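Local coordinates for protein putative HTH-type transcriptional regulator PF0864 (Pyrococcus furiosus, PDB 2IA0) that probably binds DNA sequence-specifically and regulates transcription as an AsnC-family protein, at residues A[78-83]-A[123-128]. Residues are numbered along the deposited sequence; the frame is centred on the assembly and turned at random.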
ATOM      1  N   ALA A  78       0.620   4.474  12.084  1.00  8.79           N
ATOM      2  CA  ALA A  78      -0.548   4.085  12.877  1.00  7.62           C
ATOM      3  C   ALA A  78      -1.750   3.933  11.961  1.00  7.56           C
ATOM      4  O   ALA A  78      -1.909   4.670  10.971  1.00  7.46           O
ATOM      5  CB  ALA A  78      -0.837   5.094  13.967  1.00  6.37           C
ATOM      6  N   LEU A  79      -2.562   2.930  12.252  1.00  7.19           N
ATOM      7  CA  LEU A  79      -3.838   2.791  11.592  1.00  7.63           C
ATOM      8  C   LEU A  79      -4.920   3.394  12.513  1.00  7.67           C
ATOM      9  O   LEU A  79      -4.907   3.200  13.717  1.00  7.09           O
ATOM     10  CB  LEU A  79      -4.095   1.318  11.303  1.00  8.01           C
ATOM     11  CG  LEU A  79      -5.513   0.881  10.965  1.00  8.72           C
ATOM     12  CD1 LEU A  79      -5.811   1.244   9.493  1.00 10.70           C
ATOM     13  CD2 LEU A  79      -5.622  -0.613  11.213  1.00  8.91           C
ATOM     14  N   ILE A  80      -5.834   4.158  11.931  1.00  8.90           N
ATOM     15  CA  ILE A  80      -6.875   4.864  12.692  1.00  8.89           C
ATOM     16  C   ILE A  80      -8.241   4.421  12.213  1.00  9.34           C
ATOM     17  O   ILE A  80      -8.489   4.393  11.025  1.00  8.94           O
ATOM     18  CB  ILE A  80      -6.737   6.385  12.494  1.00  8.98           C
ATOM     19  CG1 ILE A  80      -5.293   6.805  12.808  1.00  6.43           C
ATOM     20  CG2 ILE A  80      -7.767   7.152  13.365  1.00  7.39           C
ATOM     21  CD1 ILE A  80      -5.069   8.252  12.772  1.00  7.34           C
ATOM     22  N   VAL A  81      -9.115   4.042  13.135  1.00 10.54           N
ATOM     23  CA  VAL A  81     -10.488   3.690  12.766  1.00 10.59           C
ATOM     24  C   VAL A  81     -11.501   4.578  13.478  1.00 11.35           C
ATOM     25  O   VAL A  81     -11.610   4.567  14.699  1.00 11.26           O
ATOM     26  CB  VAL A  81     -10.806   2.198  12.983  1.00 10.93           C
ATOM     27  CG1 VAL A  81     -12.197   1.849  12.369  1.00 10.35           C
ATOM     28  CG2 VAL A  81      -9.701   1.328  12.362  1.00  7.92           C
ATOM     29  N   LEU A  82     -12.216   5.363  12.678  1.00 11.94           N
ATOM     30  CA  LEU A  82     -13.219   6.305  13.142  1.00 12.21           C
ATOM     31  C   LEU A  82     -14.605   5.754  12.841  1.00 12.98           C
ATOM     32  O   LEU A  82     -14.849   5.267  11.748  1.00 12.83           O
ATOM     33  CB  LEU A  82     -13.064   7.636  12.383  1.00 11.79           C
ATOM     34  CG  LEU A  82     -11.717   8.346  12.419  1.00 11.65           C
ATOM     35  CD1 LEU A  82     -11.844   9.676  11.722  1.00 12.81           C
ATOM     36  CD2 LEU A  82     -11.255   8.534  13.848  1.00 13.48           C
ATOM     37  N   GLU A  83     -15.519   5.861  13.791  1.00 14.11           N
ATOM     38  CA  GLU A  83     -16.909   5.496  13.543  1.00 15.90           C
ATOM     39  C   GLU A  83     -17.786   6.714  13.815  1.00 16.57           C
ATOM     40  O   GLU A  83     -17.749   7.281  14.905  1.00 16.65           O
ATOM     41  CB  GLU A  83     -17.327   4.321  14.438  1.00 16.07           C
ATOM     42  CG  GLU A  83     -18.786   3.881  14.284  1.00 17.35           C
ATOM     43  CD  GLU A  83     -19.193   2.831  15.312  1.00 20.35           C
ATOM     44  OE1 GLU A  83     -18.506   2.688  16.349  1.00 22.73           O
ATOM     45  OE2 GLU A  83     -20.216   2.146  15.097  1.00 23.12           O
ATOM     46  N   ALA A 123      -7.784   5.234   8.208  1.00 13.19           N
ATOM     47  CA  ALA A 123      -6.634   6.018   7.750  1.00 12.39           C
ATOM     48  C   ALA A 123      -5.298   5.423   8.173  1.00 12.29           C
ATOM     49  O   ALA A 123      -5.178   4.863   9.248  1.00 12.91           O
ATOM     50  CB  ALA A 123      -6.717   7.473   8.213  1.00 11.52           C
ATOM     51  N   LEU A 124      -4.295   5.569   7.318  1.00 11.83           N
ATOM     52  CA  LEU A 124      -2.953   5.190   7.661  1.00 11.93           C
ATOM     53  C   LEU A 124      -2.105   6.458   7.746  1.00 11.60           C
ATOM     54  O   LEU A 124      -2.009   7.239   6.798  1.00 10.78           O
ATOM     55  CB  LEU A 124      -2.406   4.178   6.657  1.00 11.43           C
ATOM     56  CG  LEU A 124      -1.229   3.369   7.193  1.00 15.15           C
ATOM     57  CD1 LEU A 124      -1.690   2.161   8.064  1.00 16.59           C
ATOM     58  CD2 LEU A 124      -0.341   2.903   6.037  1.00 15.71           C
ATOM     59  N   VAL A 125      -1.512   6.671   8.912  1.00 11.72           N
ATOM     60  CA  VAL A 125      -0.742   7.881   9.154  1.00 12.18           C
ATOM     61  C   VAL A 125       0.727   7.599   9.506  1.00 12.10           C
ATOM     62  O   VAL A 125       1.031   6.770  10.373  1.00 11.78           O
ATOM     63  CB  VAL A 125      -1.443   8.789  10.227  1.00 12.52           C
ATOM     64  CG1 VAL A 125      -0.683  10.092  10.415  1.00 13.26           C
ATOM     65  CG2 VAL A 125      -2.906   9.101   9.789  1.00 12.68           C
ATOM     66  N   GLY A 126       1.622   8.302   8.821  1.00 12.14           N
ATOM     67  CA  GLY A 126       3.037   8.257   9.130  1.00 12.68           C
ATOM     68  C   GLY A 126       3.632   9.550   9.658  1.00 13.15           C
ATOM     69  O   GLY A 126       3.436  10.631   9.090  1.00 13.19           O
ATOM     70  N   LYS A 127       4.348   9.444  10.769  1.00 13.86           N
ATOM     71  CA  LYS A 127       5.116  10.562  11.294  1.00 14.73           C
ATOM     72  C   LYS A 127       6.481  10.042  11.685  1.00 15.44           C
ATOM     73  O   LYS A 127       6.771   8.860  11.541  1.00 14.77           O
ATOM     74  CB  LYS A 127       4.438  11.216  12.504  1.00 14.51           C
ATOM     75  CG  LYS A 127       3.025  11.738  12.264  1.00 14.85           C
ATOM     76  CD  LYS A 127       3.069  13.035  11.521  1.00 14.94           C
ATOM     77  CE  LYS A 127       1.719  13.370  10.929  1.00 14.53           C
ATOM     78  NZ  LYS A 127       1.856  14.715  10.335  1.00 12.49           N
ATOM     79  N   ASN A 128       7.313  10.936  12.192  1.00 17.13           N
ATOM     80  CA  ASN A 128       8.667  10.578  12.566  1.00 18.70           C
ATOM     81  C   ASN A 128       8.877  10.239  14.047  1.00 19.46           C
ATOM     82  O   ASN A 128       9.804   9.507  14.357  1.00 19.66           O
ATOM     83  CB  ASN A 128       9.653  11.614  12.017  1.00 18.78           C
ATOM     84  CG  ASN A 128       9.760  11.555  10.477  1.00 20.15           C
ATOM     85  OD1 ASN A 128       9.601  10.486   9.852  1.00 19.72           O
ATOM     86  ND2 ASN A 128      10.024  12.703   9.866  1.00 20.55           N
TER
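A78, L79 and I80 pair with V125, L124 and A123 as antiparallel neighbours, the two strand axes 4.8 Å apart at closest approach and running at 144° to each other. Two hydrogen-bonded pairs flank one non-hydrogen-bonded pair. A78 and V125 exchange two backbone hydrogen bonds, A78 N to V125 O and V125 N to A78 O each at 2.9 Å, the second nearly straight at its hydrogen (175°). I80 N reaches A123 O at 2.9 Å, and A123 N returns the bond to I80 O at 3.0 Å. Between them, at L79 and L124, the CA hydrogens point inward: L79 CA lies 3.4 Å from A123 O and L124 CA makes a similar contact with A78 O.

I80, A123, V125 and A78 share one face of the sheet. There the I80 side chain leans across to V125: CG1 of V125 is anti to the backbone N (chi1 -176°), while CG2, beside that N, meets I80 CD1 at 3.8 Å. I80 CB also faces A123 CB. Helix 132-140 packs on this side, L133 touching A78. On the other face L79 CB meets L124 CD1 at 4.1 Å, and L79 packs against L79 of the second subunit.

These are the two inner strands of the four-stranded sheet in the C-terminal alpha+beta barrel domain. The chemistry is uniform: four backbone N-H...O hydrogen bonds satisfy the buried polar groups that face each other in these pairs, while the side chains that meet are wholly apolar, one face lying against the helix and the other, with L79, meeting the second subunit.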